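Local coordinates for protein ribonuclease-like 3 (Danio rerio, PDB 2VQ9) that cleaves RNA as a secreted ribonuclease of the pancreatic family, promotes angiogenesis and kills bacteria, above all Gram-negative ones, independently of its nuclease activity, at residues 28-33 with 75-80; 46-51 with 119-124; 62-67 with 113-118; 66-71 with 105-110; 128-133 with 140-145. All coordinates share one frame; numbering follows the deposited sequence.

Interaction 1 (28-33 with 75-80); sequences RRYEHF and NGNHVR
Tyr30 and Arg80 make the main touch between these two helices. The phenol reaches across and meets the aliphatic part of the arginine, Tyr30 OH lying 3.3 Å from Arg80 CG, while CE1 and CZ of the ring also rest against that methylene. The two side chains cross at about a right angle, with ring and guanidinium planes 77° apart, so no flat stacking occurs. Deeper in, Phe33 presents its ring edge to Val79, CE2 to CG1 at 3.7 Å. Both aromatic side chains leave the helix with CG trans to the backbone nitrogen (chi1 175° for Tyr30), which throws them outward across the gap of 12.0 Å between the helix axes.

The arginine is steadied from its own helix: Arg80 NH2 donates to Asn77 OD1 at 3.0 Å, the oxygen in the guanidinium plane but the donor well above the amide's carbonyl plane. At the start of this helix, Asn75 is the N-cap, its OD1 accepting from His78 N at 2.8 Å.

Around this sparse contact, Pro139 of strand 138-146 packs on Tyr30, Phe33 and Arg80, and Trp138 meets the Tyr30 ring. Helix 27-37, which carries the catalytic His37, thus rests on helix 76-80 and the start of the last strand.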
# COMPACT_ATOMS: atom_id res chain seq x y z
N ARG A 28 7.57 -13.99 -1.54
CA ARG A 28 8.35 -12.76 -1.55
C ARG A 28 7.55 -11.59 -2.14
O ARG A 28 7.75 -10.45 -1.73
CB ARG A 28 9.66 -12.96 -2.32
N ARG A 29 6.66 -11.86 -3.10
CA ARG A 29 5.76 -10.82 -3.64
C ARG A 29 4.72 -10.37 -2.59
O ARG A 29 4.44 -9.16 -2.46
CB ARG A 29 5.06 -11.29 -4.92
N TYR A 30 4.18 -11.32 -1.84
CA TYR A 30 3.29 -11.02 -0.71
C TYR A 30 4.00 -10.16 0.35
O TYR A 30 3.47 -9.12 0.82
CB TYR A 30 2.77 -12.32 -0.07
CG TYR A 30 1.94 -12.08 1.16
CD1 TYR A 30 0.81 -11.27 1.10
CD2 TYR A 30 2.29 -12.65 2.40
CE1 TYR A 30 0.03 -11.03 2.24
CE2 TYR A 30 1.51 -12.41 3.54
CZ TYR A 30 0.39 -11.61 3.45
OH TYR A 30 -0.39 -11.36 4.57
N GLU A 31 5.21 -10.59 0.71
CA GLU A 31 6.00 -9.88 1.73
C GLU A 31 6.37 -8.48 1.27
O GLU A 31 6.44 -7.56 2.09
CB GLU A 31 7.24 -10.69 2.14
CG GLU A 31 6.91 -11.90 2.99
CD GLU A 31 8.14 -12.73 3.34
OE1 GLU A 31 9.27 -12.43 2.88
OE2 GLU A 31 7.95 -13.71 4.09
N HIS A 32 6.60 -8.33 -0.03
CA HIS A 32 6.89 -7.02 -0.61
C HIS A 32 5.67 -6.14 -0.48
O HIS A 32 5.79 -5.00 -0.08
CB HIS A 32 7.36 -7.14 -2.08
CG HIS A 32 7.68 -5.81 -2.70
ND1 HIS A 32 8.76 -5.05 -2.30
CD2 HIS A 32 7.05 -5.10 -3.66
CE1 HIS A 32 8.78 -3.92 -2.99
NE2 HIS A 32 7.76 -3.93 -3.83
N PHE A 33 4.51 -6.67 -0.84
CA PHE A 33 3.24 -5.95 -0.69
C PHE A 33 3.00 -5.51 0.75
O PHE A 33 2.63 -4.36 0.98
CB PHE A 33 2.07 -6.83 -1.15
CG PHE A 33 0.73 -6.23 -0.88
CD1 PHE A 33 0.20 -5.29 -1.76
CD2 PHE A 33 -0.02 -6.60 0.24
CE1 PHE A 33 -1.06 -4.73 -1.55
CE2 PHE A 33 -1.28 -6.02 0.50
CZ PHE A 33 -1.81 -5.09 -0.40
N ASN A 75 -4.09 -4.65 9.54
CA ASN A 75 -3.12 -5.74 9.67
C ASN A 75 -3.10 -6.63 8.41
O ASN A 75 -4.04 -6.62 7.64
CB ASN A 75 -3.28 -6.47 11.04
CG ASN A 75 -3.85 -7.92 10.96
OD1 ASN A 75 -4.34 -8.37 9.94
ND2 ASN A 75 -3.77 -8.63 12.10
N GLY A 76 -1.99 -7.33 8.19
CA GLY A 76 -1.78 -8.13 7.00
C GLY A 76 -2.81 -9.21 6.72
O GLY A 76 -3.30 -9.34 5.61
N ASN A 77 -3.13 -10.00 7.75
CA ASN A 77 -4.16 -11.03 7.63
C ASN A 77 -5.52 -10.44 7.27
O ASN A 77 -6.28 -11.06 6.51
CB ASN A 77 -4.24 -11.85 8.92
CG ASN A 77 -3.08 -12.81 9.06
OD1 ASN A 77 -2.20 -12.86 8.20
ND2 ASN A 77 -3.08 -13.59 10.14
N HIS A 78 -5.81 -9.25 7.78
CA HIS A 78 -7.05 -8.53 7.44
C HIS A 78 -7.03 -8.12 5.96
O HIS A 78 -7.98 -8.41 5.21
CB HIS A 78 -7.20 -7.32 8.34
CG HIS A 78 -8.48 -6.56 8.17
ND1 HIS A 78 -8.70 -5.35 8.79
CD2 HIS A 78 -9.59 -6.80 7.43
CE1 HIS A 78 -9.90 -4.89 8.47
NE2 HIS A 78 -10.47 -5.76 7.65
N VAL A 79 -5.95 -7.47 5.52
CA VAL A 79 -5.86 -7.09 4.10
C VAL A 79 -5.94 -8.32 3.16
O VAL A 79 -6.58 -8.26 2.09
CB VAL A 79 -4.62 -6.24 3.81
CG1 VAL A 79 -4.47 -5.98 2.28
CG2 VAL A 79 -4.71 -4.91 4.58
N ARG A 80 -5.31 -9.42 3.54
CA ARG A 80 -5.40 -10.67 2.76
C ARG A 80 -6.80 -11.12 2.39
O ARG A 80 -7.00 -11.73 1.33
CB ARG A 80 -4.73 -11.81 3.50
CG ARG A 80 -3.30 -12.00 3.18
CD ARG A 80 -2.96 -13.46 3.33
NE ARG A 80 -2.76 -13.82 4.72
CZ ARG A 80 -3.04 -15.02 5.21
NH1 ARG A 80 -3.53 -15.98 4.43
NH2 ARG A 80 -2.83 -15.25 6.49

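Interaction 2 (46-51 with 119-124); sequences TCDRVM and CRYRGK
Cys119 opens this helix-on-strand packing, in which helix 47-53 of the ribonuclease A fold lies against the start of the long strand 120-135. A water joins the two backbones there, donating hydrogen bonds to Cys119 O and Asp48 O, each at 2.7 Å. Cys119 itself is tied by a disulfide to Cys65.

Arg120 follows with its side chain turned off the helix, yet its CA and CB still lie beside the Asp48 carboxylate.

Tyr121 carries most of the contact. Its backbone N donates to Asp48 OD1 at 2.7 Å, on the syn side of the carboxylate, though the bond is bent to 138°. Asp48 OD2 accepts a hydrogen bond from a second water, which also donates to Tyr121 O, so both carboxylate oxygens are engaged with this one residue. The tyrosine ring turns inward beneath the helix: Met51 CG sits over one face, 4.0 Å from the ring centroid, in a CH-pi contact. Bends at chi2 and chi3 fold the methionine across the ring, with SD above the same face in a longer Met-aromatic contact and CE reaching the phenol end. Tyr121 OH is hydrogen-bonded to Lys66 O of the substrate-binding segment.

Last comes Gly123, where the chain passes under Cys47, the partner of Cys108 in a second disulfide; Cys47 SG rests 3.7 Å from Gly123 CA.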
# COMPACT_ATOMS: atom_id res chain seq x y z
N THR A 46 3.36 10.50 10.16
CA THR A 46 4.45 9.53 10.34
C THR A 46 4.90 8.78 9.08
O THR A 46 5.54 7.70 9.15
CB THR A 46 4.17 8.59 11.52
OG1 THR A 46 2.85 8.05 11.39
CG2 THR A 46 4.22 9.40 12.83
N CYS A 47 4.57 9.34 7.92
CA CYS A 47 5.15 8.79 6.68
C CYS A 47 6.66 8.65 6.74
O CYS A 47 7.19 7.67 6.27
CB CYS A 47 4.80 9.69 5.48
SG CYS A 47 3.05 9.64 5.00
N ASP A 48 7.38 9.68 7.23
CA ASP A 48 8.83 9.74 7.03
C ASP A 48 9.54 8.59 7.73
O ASP A 48 10.38 7.92 7.12
CB ASP A 48 9.40 11.08 7.50
CG ASP A 48 8.90 12.25 6.69
OD1 ASP A 48 8.18 12.06 5.69
OD2 ASP A 48 9.27 13.39 7.03
N ARG A 49 9.17 8.32 8.98
CA ARG A 49 9.81 7.24 9.74
C ARG A 49 9.65 5.90 9.07
O ARG A 49 10.63 5.20 8.86
CB ARG A 49 9.29 7.15 11.19
CG ARG A 49 10.12 6.10 12.02
CD ARG A 49 9.54 5.89 13.42
NE ARG A 49 8.35 5.03 13.41
CZ ARG A 49 7.10 5.48 13.47
NH2 ARG A 49 6.84 6.78 13.57
N VAL A 50 8.42 5.57 8.70
CA VAL A 50 8.14 4.25 8.13
C VAL A 50 8.71 4.08 6.72
O VAL A 50 9.29 3.03 6.39
CB VAL A 50 6.62 3.92 8.16
CG1 VAL A 50 6.35 2.53 7.60
CG2 VAL A 50 6.12 4.03 9.58
N MET A 51 8.59 5.12 5.88
CA MET A 51 9.21 5.05 4.55
C MET A 51 10.73 4.80 4.63
O MET A 51 11.28 4.04 3.84
CB MET A 51 8.91 6.34 3.77
CG MET A 51 7.43 6.49 3.33
SD MET A 51 6.84 5.24 2.13
CE MET A 51 7.63 5.81 0.62
N CYS A 119 14.26 11.34 2.61
CA CYS A 119 12.91 11.36 2.04
C CYS A 119 11.91 11.97 3.03
O CYS A 119 11.77 11.50 4.17
CB CYS A 119 12.45 9.95 1.59
SG CYS A 119 13.67 9.07 0.64
N ARG A 120 11.26 13.06 2.61
CA ARG A 120 10.26 13.75 3.42
C ARG A 120 8.93 13.79 2.68
O ARG A 120 8.89 14.10 1.47
CB ARG A 120 10.71 15.18 3.83
CG ARG A 120 12.06 15.21 4.56
CD ARG A 120 12.43 16.63 4.90
NE ARG A 120 13.30 16.75 6.10
CZ ARG A 120 14.63 16.65 6.11
NH1 ARG A 120 15.31 16.40 5.00
NH2 ARG A 120 15.28 16.80 7.27
N TYR A 121 7.86 13.47 3.41
CA TYR A 121 6.54 13.22 2.81
C TYR A 121 5.47 14.07 3.47
O TYR A 121 5.58 14.42 4.66
CB TYR A 121 6.14 11.72 2.96
CG TYR A 121 7.00 10.82 2.14
CD1 TYR A 121 6.63 10.49 0.83
CD2 TYR A 121 8.21 10.32 2.66
CE1 TYR A 121 7.44 9.67 0.06
CE2 TYR A 121 9.05 9.53 1.89
CZ TYR A 121 8.67 9.23 0.58
OH TYR A 121 9.45 8.47 -0.18
N ARG A 122 4.41 14.38 2.73
CA ARG A 122 3.19 14.76 3.42
C ARG A 122 2.23 13.59 3.36
O ARG A 122 2.10 12.93 2.32
CB ARG A 122 2.55 16.02 2.84
CG ARG A 122 2.27 16.05 1.39
CD ARG A 122 1.57 17.41 1.01
NE ARG A 122 2.14 18.60 1.67
CZ ARG A 122 3.10 19.40 1.18
NH1 ARG A 122 3.68 19.16 0.01
NH2 ARG A 122 3.50 20.45 1.90
N GLY A 123 1.51 13.38 4.45
CA GLY A 123 0.51 12.32 4.49
C GLY A 123 -0.93 12.80 4.43
O GLY A 123 -1.29 13.86 4.98
N LYS A 124 -1.76 12.01 3.77
CA LYS A 124 -3.17 12.36 3.65
C LYS A 124 -4.04 11.12 3.84
O LYS A 124 -3.94 10.14 3.09
CB LYS A 124 -3.47 12.99 2.27
CG LYS A 124 -4.96 13.41 2.18
CD LYS A 124 -5.17 14.63 1.31
CE LYS A 124 -5.09 14.30 -0.16
NZ LYS A 124 -5.57 15.46 -0.96
O HOH W 1 11.56 8.84 4.82
O HOH W 2 7.88 15.41 6.20

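Interaction 3 (62-67 with 113-118); sequences GNDCKE and GERHPN
Cys65 N and Glu114 O form the straightest bond here, 3.0 Å long with an angle of 170° at the hydrogen, although the donor stands above the carbonyl plane. Its companion runs the other way: His116 N donates to Asn63 O at 3.0 Å, nearly in line with the carbonyl. Together the two bonds flank Asp64 and Arg115, making a single beta bridge between two loops that otherwise have no regular structure. The Asn63 amide adds a weak bond from ND2 to His116 O at 3.3 Å; with CG trans to its backbone nitrogen (chi1 -156°), the side chain swings over to the histidine and also lays OD1 against His116 CB.

On the other flank a water donates to both Asp64 OD1 and Glu114 O, so Glu114 O is gripped by an amide and a water at once. The Asp64 and Arg115 side chains run alongside each other in the same direction, OD1 coming within 4.0 Å of NE, but the oxygen lies well out of the guanidinium plane and no N-H is aimed at it.

Packing centres on Cys65, whose sulfur sits against the Glu114-Arg115 peptide, SG to Arg115 N 3.4 Å. Cys65 SG also stands above the face of the His116 ring, at a distance of 5.2 Å from its centroid, and His116 NE2 is hydrogen-bonded to Ile56 O. The peptide before Pro117 is cis, within a turn closed by Asn118 N donating to Arg115 O.

Backbone bonds therefore do most of the joining between the chain at the substrate-binding Lys66 and Glu67 and the 113-118 loop, while the charges of Asp64 and Arg115 probably add only a through-space attraction.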
# COMPACT_ATOMS: atom_id res chain seq x y z
N GLY A 62 18.71 0.17 -5.38
CA GLY A 62 19.13 1.54 -5.16
C GLY A 62 18.41 2.17 -3.99
O GLY A 62 17.75 1.50 -3.20
N ASN A 63 18.54 3.48 -3.91
CA ASN A 63 18.29 4.21 -2.71
C ASN A 63 17.29 5.37 -2.86
O ASN A 63 17.16 6.21 -1.97
CB ASN A 63 19.65 4.83 -2.32
CG ASN A 63 19.71 5.11 -0.92
OD1 ASN A 63 18.84 4.63 -0.18
ND2 ASN A 63 20.70 5.92 -0.49
N ASP A 64 16.58 5.40 -3.98
CA ASP A 64 15.81 6.58 -4.37
C ASP A 64 14.48 6.65 -3.64
O ASP A 64 13.86 5.62 -3.41
CB ASP A 64 15.58 6.57 -5.88
CG ASP A 64 16.85 6.27 -6.64
OD1 ASP A 64 17.59 7.23 -6.87
OD2 ASP A 64 17.12 5.09 -6.95
N CYS A 65 14.08 7.86 -3.23
CA CYS A 65 12.78 8.07 -2.57
C CYS A 65 11.63 7.73 -3.53
O CYS A 65 11.61 8.25 -4.65
CB CYS A 65 12.66 9.55 -2.15
SG CYS A 65 13.91 10.19 -1.03
N LYS A 66 10.72 6.86 -3.10
CA LYS A 66 9.47 6.61 -3.83
C LYS A 66 8.64 7.89 -3.74
O LYS A 66 8.60 8.54 -2.67
CB LYS A 66 8.74 5.41 -3.22
CG LYS A 66 7.57 4.94 -4.11
CD LYS A 66 7.02 3.60 -3.66
CE LYS A 66 6.02 3.10 -4.70
NZ LYS A 66 5.06 2.23 -4.04
N GLU A 67 8.02 8.28 -4.86
CA GLU A 67 7.34 9.58 -4.95
C GLU A 67 6.00 9.55 -4.24
O GLU A 67 5.64 10.51 -3.54
CB GLU A 67 7.16 10.00 -6.42
CG GLU A 67 8.49 10.24 -7.15
CD GLU A 67 8.35 10.35 -8.68
OE1 GLU A 67 7.30 10.76 -9.21
OE2 GLU A 67 9.33 10.02 -9.38
N GLY A 113 13.69 15.65 -0.87
CA GLY A 113 14.66 14.55 -0.78
C GLY A 113 14.68 13.70 -2.01
O GLY A 113 13.67 13.53 -2.68
N GLU A 114 15.86 13.17 -2.33
CA GLU A 114 16.04 12.33 -3.50
C GLU A 114 16.43 10.91 -3.10
O GLU A 114 16.09 9.97 -3.80
CB GLU A 114 17.13 12.88 -4.42
CG GLU A 114 16.76 14.23 -5.02
CD GLU A 114 17.20 14.32 -6.44
OE1 GLU A 114 18.43 14.15 -6.71
OE2 GLU A 114 16.29 14.52 -7.28
N ARG A 115 17.16 10.78 -2.00
CA ARG A 115 17.58 9.45 -1.55
C ARG A 115 17.38 9.30 -0.04
O ARG A 115 17.45 10.29 0.71
CB ARG A 115 19.04 9.18 -1.95
CG ARG A 115 19.28 8.96 -3.45
CD ARG A 115 20.77 8.85 -3.82
NE ARG A 115 20.95 8.81 -5.27
CZ ARG A 115 21.30 9.87 -6.00
NH1 ARG A 115 21.58 11.03 -5.40
NH2 ARG A 115 21.42 9.77 -7.31
N HIS A 116 17.15 8.07 0.43
CA HIS A 116 17.15 7.85 1.88
C HIS A 116 18.53 8.23 2.40
O HIS A 116 19.53 8.04 1.71
CB HIS A 116 16.82 6.38 2.21
CG HIS A 116 15.44 5.98 1.82
ND1 HIS A 116 14.33 6.37 2.53
CD2 HIS A 116 14.98 5.24 0.78
CE1 HIS A 116 13.24 5.88 1.95
NE2 HIS A 116 13.61 5.21 0.88
N PRO A 117 18.62 8.78 3.62
CA PRO A 117 17.59 8.96 4.64
C PRO A 117 16.92 10.33 4.59
O PRO A 117 16.40 10.81 5.60
CB PRO A 117 18.37 8.78 5.95
CG PRO A 117 19.77 9.31 5.61
CD PRO A 117 19.97 9.15 4.13
N ASN A 118 16.91 10.95 3.41
CA ASN A 118 16.40 12.32 3.29
C ASN A 118 14.99 12.45 2.71
O ASN A 118 14.58 13.57 2.37
CB ASN A 118 17.37 13.18 2.47
CG ASN A 118 18.80 13.01 2.93
OD1 ASN A 118 19.10 13.12 4.14
ND2 ASN A 118 19.68 12.70 1.99
O HOH W 3 17.19 9.68 -6.49

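Interaction 4 (66-71 with 105-110); sequences KEVNTF and VITCTL
Thr70 and Thr107 face each other across an antiparallel ladder of the ribonuclease A sheet, as a non-hydrogen-bonded pair whose side chains slant past one another. One water sits between their hydroxyls, 2.6 Å from Thr70 OG1 and 2.5 Å from Thr107 OG1. Each threonine has OG1 opposite its carbonyl carbon (chi1 -59° and -63°), which brings the two oxygens to the same water. On this face Val68 CG1 also meets the methyl of Thr107, and Thr70 CG2 lies against Val105 CB. Val68 and Thr70 of this face are among the substrate-binding residues 66-70, as is Asn69 on the opposite face.

That opposite face is buried. There Phe71 turns its ring edge to the sulfur of Cys108, CD2 to SG at 3.8 Å, an in-plane sulfur-aromatic contact. Asn69 ND2 lies over a face of the Phe71 ring, near its rim, and is hydrogen-bonded to Gln36 O. The other end of that amide is also held, Lys66 NZ donating to Asn69 OD1 at 2.8 Å. Helix 47-53 covers this side through Val50 and Met51.

Paired backbone bonds at Asn69-Cys108 and Phe71-Ile106 hold the strands in step. Beyond the Val68-Thr109 pair, just before strand 68-72 begins, Leu110 N donates to Glu67 O at 2.8 Å, in the carbonyl plane.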
# COMPACT_ATOMS: atom_id res chain seq x y z
N LYS A 66 10.72 6.86 -3.10
CA LYS A 66 9.47 6.61 -3.83
C LYS A 66 8.64 7.89 -3.74
O LYS A 66 8.60 8.54 -2.67
CB LYS A 66 8.74 5.41 -3.22
CG LYS A 66 7.57 4.94 -4.11
CD LYS A 66 7.02 3.60 -3.66
CE LYS A 66 6.02 3.10 -4.70
NZ LYS A 66 5.06 2.23 -4.04
N GLU A 67 8.02 8.28 -4.86
CA GLU A 67 7.34 9.58 -4.95
C GLU A 67 6.00 9.55 -4.24
O GLU A 67 5.64 10.51 -3.54
CB GLU A 67 7.16 10.00 -6.42
CG GLU A 67 8.49 10.24 -7.15
CD GLU A 67 8.35 10.35 -8.68
OE1 GLU A 67 7.30 10.76 -9.21
OE2 GLU A 67 9.33 10.02 -9.38
N VAL A 68 5.25 8.48 -4.46
CA VAL A 68 3.93 8.34 -3.84
C VAL A 68 3.78 6.93 -3.35
O VAL A 68 4.07 5.95 -4.09
CB VAL A 68 2.76 8.65 -4.87
CG1 VAL A 68 1.39 8.61 -4.13
CG2 VAL A 68 2.97 10.06 -5.54
N ASN A 69 3.31 6.80 -2.11
CA ASN A 69 3.15 5.47 -1.53
C ASN A 69 2.00 5.41 -0.57
O ASN A 69 1.90 6.24 0.31
CB ASN A 69 4.43 4.98 -0.83
CG ASN A 69 4.34 3.48 -0.50
OD1 ASN A 69 4.25 2.68 -1.42
ND2 ASN A 69 4.33 3.11 0.82
N THR A 70 1.15 4.42 -0.73
CA THR A 70 -0.06 4.36 0.08
C THR A 70 0.04 3.22 1.09
O THR A 70 0.36 2.09 0.71
CB THR A 70 -1.30 4.12 -0.83
OG1 THR A 70 -1.39 5.20 -1.77
CG2 THR A 70 -2.60 4.05 0.00
N PHE A 71 -0.22 3.54 2.36
CA PHE A 71 -0.33 2.53 3.41
C PHE A 71 -1.77 2.28 3.79
O PHE A 71 -2.53 3.22 4.08
CB PHE A 71 0.43 2.92 4.67
CG PHE A 71 1.91 2.98 4.50
CD1 PHE A 71 2.66 1.82 4.45
CD2 PHE A 71 2.55 4.23 4.36
CE1 PHE A 71 4.05 1.86 4.28
CE2 PHE A 71 3.96 4.29 4.19
CZ PHE A 71 4.71 3.08 4.14
N VAL A 105 -6.87 4.53 4.41
CA VAL A 105 -5.53 4.58 3.81
C VAL A 105 -4.86 5.93 4.06
O VAL A 105 -5.54 6.97 4.14
CB VAL A 105 -5.54 4.23 2.30
CG1 VAL A 105 -6.17 2.84 2.09
CG2 VAL A 105 -6.25 5.33 1.46
N ILE A 106 -3.54 5.92 4.16
CA ILE A 106 -2.76 7.16 4.23
C ILE A 106 -1.82 7.19 3.02
O ILE A 106 -1.03 6.27 2.79
CB ILE A 106 -1.98 7.30 5.58
CG1 ILE A 106 -3.01 7.44 6.74
CG2 ILE A 106 -0.90 8.44 5.49
CD1 ILE A 106 -3.08 8.76 7.38
N THR A 107 -1.97 8.22 2.22
CA THR A 107 -1.14 8.39 1.02
C THR A 107 0.01 9.35 1.38
O THR A 107 -0.22 10.47 1.83
CB THR A 107 -1.99 8.92 -0.14
OG1 THR A 107 -2.99 7.92 -0.45
CG2 THR A 107 -1.13 9.19 -1.38
N CYS A 108 1.23 8.86 1.21
CA CYS A 108 2.47 9.60 1.48
C CYS A 108 3.05 10.10 0.17
O CYS A 108 3.42 9.32 -0.70
CB CYS A 108 3.49 8.67 2.17
SG CYS A 108 2.95 8.01 3.76
N THR A 109 3.13 11.42 0.03
CA THR A 109 3.58 12.04 -1.22
C THR A 109 4.84 12.82 -0.92
O THR A 109 4.85 13.64 -0.00
CB THR A 109 2.50 12.97 -1.76
OG1 THR A 109 1.32 12.19 -2.03
CG2 THR A 109 2.99 13.61 -3.07
N LEU A 110 5.88 12.58 -1.71
CA LEU A 110 7.20 13.15 -1.45
C LEU A 110 7.24 14.70 -1.60
O LEU A 110 6.85 15.25 -2.64
CB LEU A 110 8.23 12.47 -2.40
CG LEU A 110 9.72 12.80 -2.25
CD1 LEU A 110 10.27 12.17 -0.97
CD2 LEU A 110 10.45 12.24 -3.48
O HOH W 4 -3.43 6.61 -2.56

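Interaction 5 (128-133 with 140-145); sequences RKIVVA and AHYERG. Unlike the reference sequence in segment 140-145: Ala140 (reference Thr), Arg144 (reference Lys).
Val131 O is gripped by two successive amides of the opposite strand: Glu143 N at 2.9 Å and, more weakly, Arg144 N at 3.4 Å. This is a classic beta bulge in the hairpin of strands 120-135 and 138-146, and Val131 N closes the pattern by donating to Arg144 O at 2.8 Å. The extra residue sends both Glu143 and Arg144 to the side of Val131. Both lie alongside it: Glu143 CB touches CG1, and the Arg144 guanidinium is laid with its face over CG2. A second classic bulge has Ala140 and His141 facing Ala133, with Ala140 N to Ala133 O at 2.7 Å.

On the other face, Tyr142 offers its ring edge to Ile130 CG2, crossing it at about a right angle, and its ring meets that of the catalytic His37. At the open end Arg128 stretches over Gly145, NH1 donating to Gly145 O at 2.9 Å, while NE is held by Ser126 OG.

His141, the proton donor in catalysis, is thus carried on a backbone fixed by Ala133 N to His141 O at 3.0 Å. With Val131 O taking two amides and the register shifting by one between Val131 and Val132, the bulge probably helps set which way the side chains of this active-site strand point.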
# COMPACT_ATOMS: atom_id res chain seq x y z
N ARG A 128 -11.48 4.47 1.84
CA ARG A 128 -11.73 3.98 0.48
C ARG A 128 -11.96 2.50 0.45
O ARG A 128 -11.53 1.79 1.34
CB ARG A 128 -10.53 4.27 -0.44
CG ARG A 128 -9.84 5.64 -0.29
CD ARG A 128 -9.00 5.99 -1.53
NE ARG A 128 -8.61 7.41 -1.53
CZ ARG A 128 -8.10 8.07 -2.57
NH1 ARG A 128 -7.92 7.48 -3.75
NH2 ARG A 128 -7.76 9.36 -2.43
N LYS A 129 -12.60 2.01 -0.61
CA LYS A 129 -12.47 0.59 -0.92
C LYS A 129 -11.14 0.40 -1.65
O LYS A 129 -10.76 1.18 -2.54
CB LYS A 129 -13.61 0.13 -1.80
CG LYS A 129 -14.93 0.57 -1.25
CD LYS A 129 -15.58 -0.45 -0.41
CE LYS A 129 -17.01 -0.51 -0.91
NZ LYS A 129 -16.87 -0.20 -2.38
N ILE A 130 -10.40 -0.63 -1.25
CA ILE A 130 -9.08 -0.81 -1.80
C ILE A 130 -9.14 -1.83 -2.93
O ILE A 130 -9.92 -2.79 -2.86
CB ILE A 130 -8.06 -1.22 -0.71
CG1 ILE A 130 -8.45 -2.52 -0.00
CG2 ILE A 130 -7.91 -0.09 0.32
CD1 ILE A 130 -7.30 -3.10 0.94
N VAL A 131 -8.32 -1.61 -3.95
CA VAL A 131 -8.20 -2.49 -5.09
C VAL A 131 -6.81 -3.08 -5.06
O VAL A 131 -5.80 -2.36 -5.14
CB VAL A 131 -8.47 -1.74 -6.43
CG1 VAL A 131 -8.40 -2.72 -7.60
CG2 VAL A 131 -9.84 -1.03 -6.37
N VAL A 132 -6.75 -4.40 -4.94
CA VAL A 132 -5.50 -5.13 -4.84
C VAL A 132 -5.45 -6.18 -5.96
O VAL A 132 -6.49 -6.72 -6.33
CB VAL A 132 -5.36 -5.76 -3.40
CG1 VAL A 132 -5.43 -4.67 -2.30
CG2 VAL A 132 -6.38 -6.84 -3.17
N ALA A 133 -4.26 -6.42 -6.52
CA ALA A 133 -4.01 -7.60 -7.34
C ALA A 133 -3.73 -8.77 -6.44
O ALA A 133 -2.91 -8.70 -5.50
CB ALA A 133 -2.85 -7.36 -8.32
N ALA A 140 -0.66 -8.99 -3.95
CA ALA A 140 0.62 -8.79 -4.59
C ALA A 140 0.92 -7.33 -4.94
O ALA A 140 2.08 -6.97 -5.03
CB ALA A 140 0.70 -9.65 -5.85
N HIS A 141 -0.11 -6.51 -5.16
CA HIS A 141 0.04 -5.14 -5.63
C HIS A 141 -1.12 -4.30 -5.13
O HIS A 141 -2.26 -4.79 -5.07
CB HIS A 141 0.06 -5.12 -7.17
CG HIS A 141 0.03 -3.76 -7.78
ND1 HIS A 141 1.08 -2.87 -7.69
CD2 HIS A 141 -0.91 -3.15 -8.55
CE1 HIS A 141 0.78 -1.76 -8.34
NE2 HIS A 141 -0.42 -1.90 -8.87
N TYR A 142 -0.83 -3.06 -4.75
CA TYR A 142 -1.86 -2.08 -4.44
C TYR A 142 -2.12 -1.29 -5.73
O TYR A 142 -1.26 -0.55 -6.21
CB TYR A 142 -1.46 -1.14 -3.29
CG TYR A 142 -2.54 -0.15 -2.88
CD1 TYR A 142 -3.58 -0.53 -2.03
CD2 TYR A 142 -2.52 1.17 -3.34
CE1 TYR A 142 -4.58 0.36 -1.66
CE2 TYR A 142 -3.53 2.08 -2.97
CZ TYR A 142 -4.55 1.66 -2.12
OH TYR A 142 -5.55 2.52 -1.76
N GLU A 143 -3.31 -1.48 -6.28
CA GLU A 143 -3.62 -0.90 -7.57
C GLU A 143 -4.09 0.53 -7.33
O GLU A 143 -3.51 1.49 -7.87
CB GLU A 143 -4.66 -1.76 -8.30
CG GLU A 143 -5.18 -1.18 -9.64
CD GLU A 143 -4.16 -1.22 -10.76
OE1 GLU A 143 -3.22 -2.04 -10.70
OE2 GLU A 143 -4.31 -0.43 -11.74
N ARG A 144 -5.12 0.67 -6.50
CA ARG A 144 -5.67 1.97 -6.20
C ARG A 144 -6.68 1.90 -5.06
O ARG A 144 -7.05 0.81 -4.59
CB ARG A 144 -6.32 2.59 -7.45
CG ARG A 144 -7.61 1.93 -7.89
CD ARG A 144 -8.11 2.62 -9.15
NE ARG A 144 -9.48 2.22 -9.46
CZ ARG A 144 -9.81 1.08 -10.09
NH1 ARG A 144 -8.86 0.23 -10.50
NH2 ARG A 144 -11.09 0.81 -10.31
N GLY A 145 -7.14 3.07 -4.62
CA GLY A 145 -8.24 3.14 -3.69
C GLY A 145 -9.29 4.01 -4.31
O GLY A 145 -8.97 5.06 -4.89

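From the N terminus, helix 27-37 comes first, and interaction 1 closes the chain between it and helix 76-80. Before that loop is finished, helix 47-53 starts interaction 2, which reaches forward to strand 120-135, so the two cross. Interactions 3 and 4 both set out from the run that shares Lys66 and Glu67; they too cross interaction 1, and both fall within the span of interaction 2, to which a disulfide ties each, Cys65-Cys119 for interaction 3 and Cys47-Cys108 for interaction 4. Interaction 5 closes last, a short hairpin after the rest. Phe33 packs on it from interaction 1, and Thr70 and Val105 from interaction 4, tying helix, sheet and C-terminal hairpin together.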